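Local coordinates for EccE5 (Mycobacterium xenopi RIVM700367, PDB 7B9F), which is a component of the mycobacterial ESX-5 type VII secretion system, where it probably contributes to the membrane-embedded translocon complex, at residues Gly101-Glu109 against Pro243-Asp253; Val146-Leu157 against Ala226-Leu234. All blocks are in the same frame, centred on the assembly; numbering follows the deposited sequence.

Contact 1. Residues Gly101-Glu109 against Pro243-Asp253; sequences GHDVVGIRE and PLTSSEIDDMD
Arg108 NH2 lies between two carboxylates of one helix: Asp250 OD1 accepts a hydrogen bond from it at 2.9 Å, and Asp253 OD2 adds a long salt bridge at 3.7 Å. This three-residue network ties strand 105-109, paired antiparallel with strands 96-97 and 113-119, to the first turns of helix 246-257. Two aspartates spaced three apart on a helix lie roughly one turn from each other, so both can reach the same guanidinium. Asp250 OD1 sits 19° out of the guanidinium plane, whereas Asp253 OD2 lies in it, at the edge. The arginine chain bends at chi3 (-50°), and its charged end passes alongside Ile249, whose CG2 rests 3.7 Å from Arg108 NE over one face of the guanidinium. The flat cation thus has a methyl group on a face and acids around its rim, a division of labour that suits arginine.

Further back along the strand the contact becomes one of main chains. Gly106 N donates to Leu244 O over 2.7 Å. Glycine suits this place because its side facing the start of the helix carries no side chain, and the backbone lies directly beside Leu244 O and Ser246. The CD1 methyl of Ile249, at the end of an extended chain (chi2 179°), packs 3.7 Å from Gly106 O.

Thr245 occupies the N-cap position without a capping bond from its own side chain. Instead, Glu248 OE2, three residues on, accepts from Thr245 N and Thr245 OG1, and Glu248 also pairs with Arg242. Where the loop leaves strand 241-243, the rigid ring of Pro243 fits against the strand: Val105 CG2 meets Pro243 CB at 3.9 Å, and Pro243 CG lies 3.5 Å from Val104 O.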
# COMPACT_ATOMS: atom_id res chain seq x y z
N GLY A 101 -10.91 5.27 -35.18
CA GLY A 101 -12.29 5.59 -35.45
C GLY A 101 -12.61 5.71 -36.93
O GLY A 101 -11.83 5.36 -37.81
N HIS A 102 -13.80 6.23 -37.18
CA HIS A 102 -14.47 6.14 -38.46
C HIS A 102 -14.19 7.37 -39.33
O HIS A 102 -13.87 7.22 -40.51
CB HIS A 102 -15.98 5.95 -38.20
CG HIS A 102 -16.87 6.02 -39.40
ND1 HIS A 102 -18.24 6.07 -39.28
CD2 HIS A 102 -16.61 5.91 -40.73
CE1 HIS A 102 -18.78 6.08 -40.48
NE2 HIS A 102 -17.82 5.98 -41.38
N ASP A 103 -14.26 8.57 -38.76
CA ASP A 103 -14.27 9.79 -39.54
C ASP A 103 -13.24 10.80 -39.04
O ASP A 103 -12.82 10.76 -37.88
CB ASP A 103 -15.66 10.44 -39.51
CG ASP A 103 -16.68 9.63 -40.27
OD1 ASP A 103 -16.29 8.94 -41.23
OD2 ASP A 103 -17.87 9.68 -39.91
N VAL A 104 -12.83 11.68 -39.95
CA VAL A 104 -11.89 12.75 -39.61
C VAL A 104 -12.62 13.84 -38.83
O VAL A 104 -13.78 14.16 -39.12
CB VAL A 104 -11.21 13.28 -40.88
CG1 VAL A 104 -12.22 13.88 -41.85
CG2 VAL A 104 -10.14 14.29 -40.53
N VAL A 105 -11.96 14.37 -37.81
CA VAL A 105 -12.51 15.41 -36.95
C VAL A 105 -11.64 16.65 -37.07
O VAL A 105 -10.42 16.57 -36.95
CB VAL A 105 -12.58 14.94 -35.48
CG1 VAL A 105 -13.27 15.98 -34.64
CG2 VAL A 105 -13.31 13.62 -35.39
N GLY A 106 -12.28 17.79 -37.31
CA GLY A 106 -11.55 19.05 -37.36
C GLY A 106 -11.40 19.63 -35.97
O GLY A 106 -12.35 19.67 -35.19
N ILE A 107 -10.20 20.10 -35.66
CA ILE A 107 -9.88 20.70 -34.38
C ILE A 107 -9.38 22.11 -34.65
O ILE A 107 -8.59 22.32 -35.58
CB ILE A 107 -8.81 19.91 -33.61
CG1 ILE A 107 -9.00 18.40 -33.76
CG2 ILE A 107 -8.83 20.29 -32.15
CD1 ILE A 107 -10.19 17.84 -33.07
N ARG A 108 -9.82 23.07 -33.85
CA ARG A 108 -9.17 24.37 -33.81
C ARG A 108 -8.71 24.63 -32.39
O ARG A 108 -9.40 24.29 -31.42
CB ARG A 108 -10.07 25.50 -34.29
CG ARG A 108 -10.49 25.37 -35.73
CD ARG A 108 -10.97 26.69 -36.28
NE ARG A 108 -11.95 27.32 -35.41
CZ ARG A 108 -12.74 28.32 -35.78
NH1 ARG A 108 -13.60 28.83 -34.92
NH2 ARG A 108 -12.67 28.79 -37.01
N GLU A 109 -7.54 25.24 -32.26
CA GLU A 109 -6.92 25.39 -30.96
C GLU A 109 -6.48 26.83 -30.77
O GLU A 109 -5.81 27.40 -31.63
CB GLU A 109 -5.72 24.44 -30.82
CG GLU A 109 -5.13 24.32 -29.42
CD GLU A 109 -4.14 25.42 -29.10
OE1 GLU A 109 -3.49 25.93 -30.03
OE2 GLU A 109 -4.00 25.75 -27.90
N PRO A 243 -18.80 14.82 -37.54
CA PRO A 243 -17.87 15.87 -37.14
C PRO A 243 -17.44 16.73 -38.31
O PRO A 243 -17.39 16.28 -39.46
CB PRO A 243 -16.69 15.09 -36.55
CG PRO A 243 -16.72 13.81 -37.27
CD PRO A 243 -18.17 13.49 -37.50
N LEU A 244 -17.13 17.98 -38.01
CA LEU A 244 -16.82 18.96 -39.04
C LEU A 244 -15.39 18.78 -39.55
O LEU A 244 -14.45 18.60 -38.77
CB LEU A 244 -16.98 20.37 -38.47
CG LEU A 244 -18.28 21.19 -38.48
CD1 LEU A 244 -18.61 21.80 -39.81
CD2 LEU A 244 -19.43 20.36 -38.05
N THR A 245 -15.24 18.81 -40.87
CA THR A 245 -13.94 18.96 -41.49
C THR A 245 -13.41 20.37 -41.21
O THR A 245 -14.18 21.30 -40.98
CB THR A 245 -14.07 18.69 -42.99
OG1 THR A 245 -14.80 17.48 -43.19
CG2 THR A 245 -12.73 18.54 -43.67
N SER A 246 -12.08 20.53 -41.21
CA SER A 246 -11.48 21.79 -40.78
C SER A 246 -11.84 22.96 -41.70
O SER A 246 -11.99 24.09 -41.22
CB SER A 246 -9.96 21.65 -40.70
OG SER A 246 -9.39 22.71 -39.96
N SER A 247 -11.96 22.72 -43.00
CA SER A 247 -12.38 23.80 -43.90
C SER A 247 -13.82 24.21 -43.65
O SER A 247 -14.16 25.40 -43.61
CB SER A 247 -12.20 23.36 -45.35
OG SER A 247 -12.82 22.11 -45.58
N GLU A 248 -14.70 23.23 -43.47
CA GLU A 248 -16.09 23.57 -43.23
C GLU A 248 -16.34 24.08 -41.81
O GLU A 248 -17.41 24.62 -41.55
CB GLU A 248 -16.97 22.37 -43.59
CG GLU A 248 -16.78 21.15 -42.76
CD GLU A 248 -17.64 19.99 -43.23
OE1 GLU A 248 -18.37 20.15 -44.23
OE2 GLU A 248 -17.59 18.92 -42.59
N ILE A 249 -15.35 24.00 -40.91
CA ILE A 249 -15.43 24.78 -39.67
C ILE A 249 -15.41 26.27 -39.98
O ILE A 249 -16.22 27.04 -39.46
CB ILE A 249 -14.29 24.40 -38.71
CG1 ILE A 249 -14.42 22.95 -38.26
CG2 ILE A 249 -14.30 25.31 -37.50
CD1 ILE A 249 -13.31 22.52 -37.33
N ASP A 250 -14.48 26.71 -40.83
CA ASP A 250 -14.46 28.12 -41.20
C ASP A 250 -15.64 28.48 -42.09
O ASP A 250 -16.11 29.63 -42.04
CB ASP A 250 -13.14 28.46 -41.89
CG ASP A 250 -11.95 28.29 -40.97
OD1 ASP A 250 -12.17 28.10 -39.75
OD2 ASP A 250 -10.80 28.35 -41.45
N ASP A 251 -16.15 27.53 -42.87
CA ASP A 251 -17.41 27.76 -43.56
C ASP A 251 -18.55 28.00 -42.58
O ASP A 251 -19.40 28.88 -42.79
CB ASP A 251 -17.75 26.58 -44.47
CG ASP A 251 -16.65 26.27 -45.46
OD1 ASP A 251 -15.71 27.08 -45.59
OD2 ASP A 251 -16.73 25.21 -46.12
N MET A 252 -18.59 27.22 -41.49
CA MET A 252 -19.58 27.41 -40.44
C MET A 252 -19.43 28.78 -39.80
O MET A 252 -20.42 29.45 -39.50
CB MET A 252 -19.45 26.28 -39.41
CG MET A 252 -20.18 26.43 -38.05
SD MET A 252 -19.54 27.54 -36.77
CE MET A 252 -18.15 26.62 -36.15
N ASP A 253 -18.18 29.19 -39.54
CA ASP A 253 -17.93 30.51 -38.96
C ASP A 253 -18.44 31.62 -39.88
O ASP A 253 -19.06 32.59 -39.41
CB ASP A 253 -16.44 30.68 -38.69
CG ASP A 253 -16.16 31.64 -37.55
OD1 ASP A 253 -17.09 32.36 -37.14
OD2 ASP A 253 -15.01 31.67 -37.07

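Contact 2. Residues Val146-Leu157 against Ala226-Leu234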
# COMPACT_ATOMS: atom_id res chain seq x y z
N VAL A 146 -28.68 16.10 -24.76
CA VAL A 146 -27.31 15.85 -25.18
C VAL A 146 -26.32 16.23 -24.10
O VAL A 146 -25.13 15.92 -24.22
CB VAL A 146 -26.99 16.62 -26.48
CG1 VAL A 146 -28.00 16.30 -27.55
CG2 VAL A 146 -26.93 18.11 -26.20
N ALA A 147 -26.77 16.90 -23.04
CA ALA A 147 -25.91 17.23 -21.91
C ALA A 147 -25.49 16.00 -21.12
O ALA A 147 -24.62 16.12 -20.25
CB ALA A 147 -26.63 18.21 -20.98
N ALA A 148 -26.09 14.84 -21.37
CA ALA A 148 -25.61 13.62 -20.74
C ALA A 148 -24.22 13.26 -21.24
O ALA A 148 -23.44 12.64 -20.51
CB ALA A 148 -26.58 12.48 -21.00
N ARG A 149 -23.88 13.63 -22.47
CA ARG A 149 -22.57 13.34 -23.02
C ARG A 149 -21.57 14.44 -22.73
O ARG A 149 -20.45 14.40 -23.25
CB ARG A 149 -22.67 13.11 -24.53
CG ARG A 149 -23.67 12.03 -24.95
CD ARG A 149 -23.63 10.80 -24.06
NE ARG A 149 -22.36 10.08 -24.13
CZ ARG A 149 -22.08 9.15 -25.03
NH1 ARG A 149 -22.99 8.83 -25.94
NH2 ARG A 149 -20.91 8.55 -25.02
N LEU A 150 -21.95 15.43 -21.93
CA LEU A 150 -20.98 16.41 -21.45
C LEU A 150 -19.96 15.75 -20.53
O LEU A 150 -18.76 16.02 -20.63
CB LEU A 150 -21.71 17.53 -20.72
CG LEU A 150 -20.93 18.75 -20.25
CD1 LEU A 150 -21.75 20.00 -20.48
CD2 LEU A 150 -20.62 18.62 -18.77
N ARG A 151 -20.42 14.90 -19.62
CA ARG A 151 -19.55 14.15 -18.73
C ARG A 151 -19.46 12.73 -19.26
O ARG A 151 -20.31 11.89 -18.97
CB ARG A 151 -20.09 14.14 -17.30
CG ARG A 151 -19.27 14.94 -16.32
CD ARG A 151 -19.91 14.93 -14.94
NE ARG A 151 -21.23 15.54 -14.95
CZ ARG A 151 -21.47 16.79 -14.57
NH1 ARG A 151 -20.47 17.56 -14.15
NH2 ARG A 151 -22.70 17.27 -14.61
N GLN A 152 -18.42 12.46 -20.04
CA GLN A 152 -18.17 11.11 -20.51
C GLN A 152 -17.40 10.36 -19.42
O GLN A 152 -17.36 10.78 -18.27
CB GLN A 152 -17.46 11.14 -21.85
CG GLN A 152 -18.18 12.01 -22.84
CD GLN A 152 -17.72 11.80 -24.25
OE1 GLN A 152 -16.90 10.93 -24.51
NE2 GLN A 152 -18.24 12.60 -25.17
N PHE A 153 -16.80 9.22 -19.78
CA PHE A 153 -16.27 8.31 -18.78
C PHE A 153 -15.14 8.93 -17.98
O PHE A 153 -15.10 8.80 -16.75
CB PHE A 153 -15.79 7.03 -19.45
CG PHE A 153 -16.84 6.37 -20.27
CD1 PHE A 153 -17.94 5.79 -19.68
CD2 PHE A 153 -16.73 6.34 -21.65
CE1 PHE A 153 -18.91 5.18 -20.44
CE2 PHE A 153 -17.69 5.74 -22.41
CZ PHE A 153 -18.78 5.16 -21.81
N ASP A 154 -14.23 9.62 -18.64
CA ASP A 154 -13.13 10.25 -17.92
C ASP A 154 -12.83 11.67 -18.40
O ASP A 154 -12.12 12.42 -17.73
CB ASP A 154 -11.90 9.35 -17.99
CG ASP A 154 -11.40 9.12 -19.41
OD1 ASP A 154 -12.01 9.63 -20.38
OD2 ASP A 154 -10.39 8.41 -19.57
N VAL A 155 -13.35 12.05 -19.56
CA VAL A 155 -13.14 13.39 -20.06
C VAL A 155 -14.24 14.31 -19.55
O VAL A 155 -15.37 13.88 -19.30
CB VAL A 155 -13.06 13.41 -21.60
CG1 VAL A 155 -11.91 12.55 -22.05
CG2 VAL A 155 -14.33 12.91 -22.20
N ARG A 156 -13.90 15.58 -19.37
CA ARG A 156 -14.80 16.57 -18.77
C ARG A 156 -14.83 17.77 -19.70
O ARG A 156 -13.93 18.61 -19.67
CB ARG A 156 -14.31 16.97 -17.38
CG ARG A 156 -14.29 15.85 -16.36
CD ARG A 156 -15.69 15.45 -15.95
NE ARG A 156 -15.68 14.28 -15.07
CZ ARG A 156 -16.17 13.09 -15.41
NH1 ARG A 156 -16.70 12.90 -16.61
NH2 ARG A 156 -16.12 12.09 -14.55
N LEU A 157 -15.86 17.86 -20.53
CA LEU A 157 -15.98 18.97 -21.46
C LEU A 157 -16.41 20.23 -20.72
O LEU A 157 -17.20 20.18 -19.78
CB LEU A 157 -16.97 18.63 -22.57
CG LEU A 157 -16.40 17.96 -23.82
CD1 LEU A 157 -15.70 16.65 -23.53
CD2 LEU A 157 -17.51 17.72 -24.79
N ALA A 226 -14.15 11.97 -28.17
CA ALA A 226 -15.39 12.49 -27.58
C ALA A 226 -16.35 12.99 -28.64
O ALA A 226 -17.57 12.78 -28.55
CB ALA A 226 -15.06 13.59 -26.58
N THR A 227 -15.82 13.64 -29.68
CA THR A 227 -16.64 14.12 -30.78
C THR A 227 -17.30 12.97 -31.51
O THR A 227 -18.48 13.03 -31.85
CB THR A 227 -15.78 14.92 -31.75
OG1 THR A 227 -15.17 16.02 -31.06
CG2 THR A 227 -16.61 15.45 -32.88
N GLU A 228 -16.54 11.90 -31.78
CA GLU A 228 -17.12 10.75 -32.46
C GLU A 228 -18.16 10.06 -31.59
O GLU A 228 -19.16 9.56 -32.12
CB GLU A 228 -16.02 9.77 -32.87
CG GLU A 228 -15.10 10.31 -33.94
CD GLU A 228 -14.01 9.33 -34.32
OE1 GLU A 228 -13.91 8.28 -33.66
OE2 GLU A 228 -13.25 9.61 -35.27
N ARG A 229 -17.94 10.02 -30.28
CA ARG A 229 -18.96 9.46 -29.39
C ARG A 229 -20.26 10.24 -29.48
O ARG A 229 -21.34 9.65 -29.62
CB ARG A 229 -18.48 9.44 -27.94
CG ARG A 229 -17.55 8.30 -27.64
CD ARG A 229 -17.23 8.21 -26.16
NE ARG A 229 -16.16 7.28 -25.82
CZ ARG A 229 -16.14 5.97 -26.07
NH1 ARG A 229 -17.16 5.34 -26.63
NH2 ARG A 229 -15.08 5.26 -25.71
N LEU A 230 -20.18 11.57 -29.40
CA LEU A 230 -21.40 12.37 -29.46
C LEU A 230 -22.07 12.27 -30.83
O LEU A 230 -23.30 12.19 -30.93
CB LEU A 230 -21.10 13.81 -29.10
CG LEU A 230 -22.29 14.76 -29.10
CD1 LEU A 230 -23.23 14.38 -28.00
CD2 LEU A 230 -21.82 16.18 -28.91
N ALA A 231 -21.26 12.26 -31.89
CA ALA A 231 -21.80 12.15 -33.24
C ALA A 231 -22.50 10.81 -33.46
O ALA A 231 -23.60 10.76 -34.02
CB ALA A 231 -20.68 12.33 -34.26
N HIS A 232 -21.89 9.72 -33.01
CA HIS A 232 -22.51 8.41 -33.17
C HIS A 232 -23.69 8.24 -32.23
O HIS A 232 -24.59 7.44 -32.52
CB HIS A 232 -21.49 7.30 -32.94
CG HIS A 232 -20.64 7.03 -34.14
ND1 HIS A 232 -20.82 5.92 -34.94
CD2 HIS A 232 -19.59 7.71 -34.66
CE1 HIS A 232 -19.92 5.94 -35.91
NE2 HIS A 232 -19.17 7.01 -35.77
N ASP A 233 -23.71 8.96 -31.11
CA ASP A 233 -24.88 8.96 -30.24
C ASP A 233 -26.07 9.59 -30.94
O ASP A 233 -27.16 9.01 -30.97
CB ASP A 233 -24.55 9.70 -28.95
CG ASP A 233 -25.54 9.45 -27.83
OD1 ASP A 233 -26.74 9.20 -28.10
OD2 ASP A 233 -25.12 9.50 -26.66
N LEU A 234 -25.88 10.79 -31.50
CA LEU A 234 -27.00 11.47 -32.15
C LEU A 234 -27.43 10.76 -33.42
O LEU A 234 -28.63 10.69 -33.71
CB LEU A 234 -26.64 12.92 -32.44
CG LEU A 234 -26.99 13.97 -31.37
CD1 LEU A 234 -26.40 13.66 -30.01
CD2 LEU A 234 -26.53 15.33 -31.84
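The chain from Val146 to Leu157, a 3-10 turn running into a loop, follows helix residues 226-234 at side-chain distance, with the CA atoms of Arg149 and Leu230 6.6 Å apart and those of Gln152 and Ala226 7.7 Å apart. Arg149 does double duty here. Its aliphatic part slides past Leu230 in the opposite sense, CB to Leu230 CD1 3.7 Å, and bends at chi2 and chi3 (-42° and -64°) bring the guanidinium round to Asp233. NH1 of Arg149 forms a salt bridge there with Asp233 OD2, although its modelled length is too short to be taken literally at this resolution.

Gln152 lays its extended side chain against the helix. Its NE2 makes a weak hydrogen bond to Ala226 O at 3.5 Å, and the small methyl of Ala226 lets the amide come close, with CB 3.6 Å from Gln152 NE2. The amide oxygen lies beside the CD methylene of Arg229, at the edge of its guanidinium. Phe153 stands edge-on over the middle of the Arg229 guanidinium, the two planes 90° apart and Phe153 CE2 4.0 Å from Arg229 CZ. Arg229 also pairs with an acidic side chain of another protein's chain. At the opposite end, Val146 CG1 meets Leu234 CD1 at 3.9 Å, branched apolar chains crossing at about a right angle.

The loop thus lies alongside helix 219-234, and both pack on the sheet: Val146 also touches Leu316 of strand 310-319, Leu157 and Leu230 both pack on Leu202 of strand 196-204, and Val155 reaches helix 210-214.

In the fold
Contact 2 is nested within the loop that contact 1 closes: along the chain come 101-109, then 146-157, then 226-234 and finally 243-253. The two centres lie about 17 Å apart. Helix 219-234, which carries one half of contact 2, is followed, after a short connection, by strand 241-243 and then by helix 246-257 of contact 1. They also touch directly, Pro243 CB lying 3.7 Å from Thr227 CG2, while Thr227 packs on strands 113-119 and 196-204. Together they set helices 219-234 and 246-257 and the loop 146-157 against parts of the same antiparallel sheet. Residues of both meet chains of other proteins, Arg229 and Phe153 in contact 2 and Glu109 in segment 101-109.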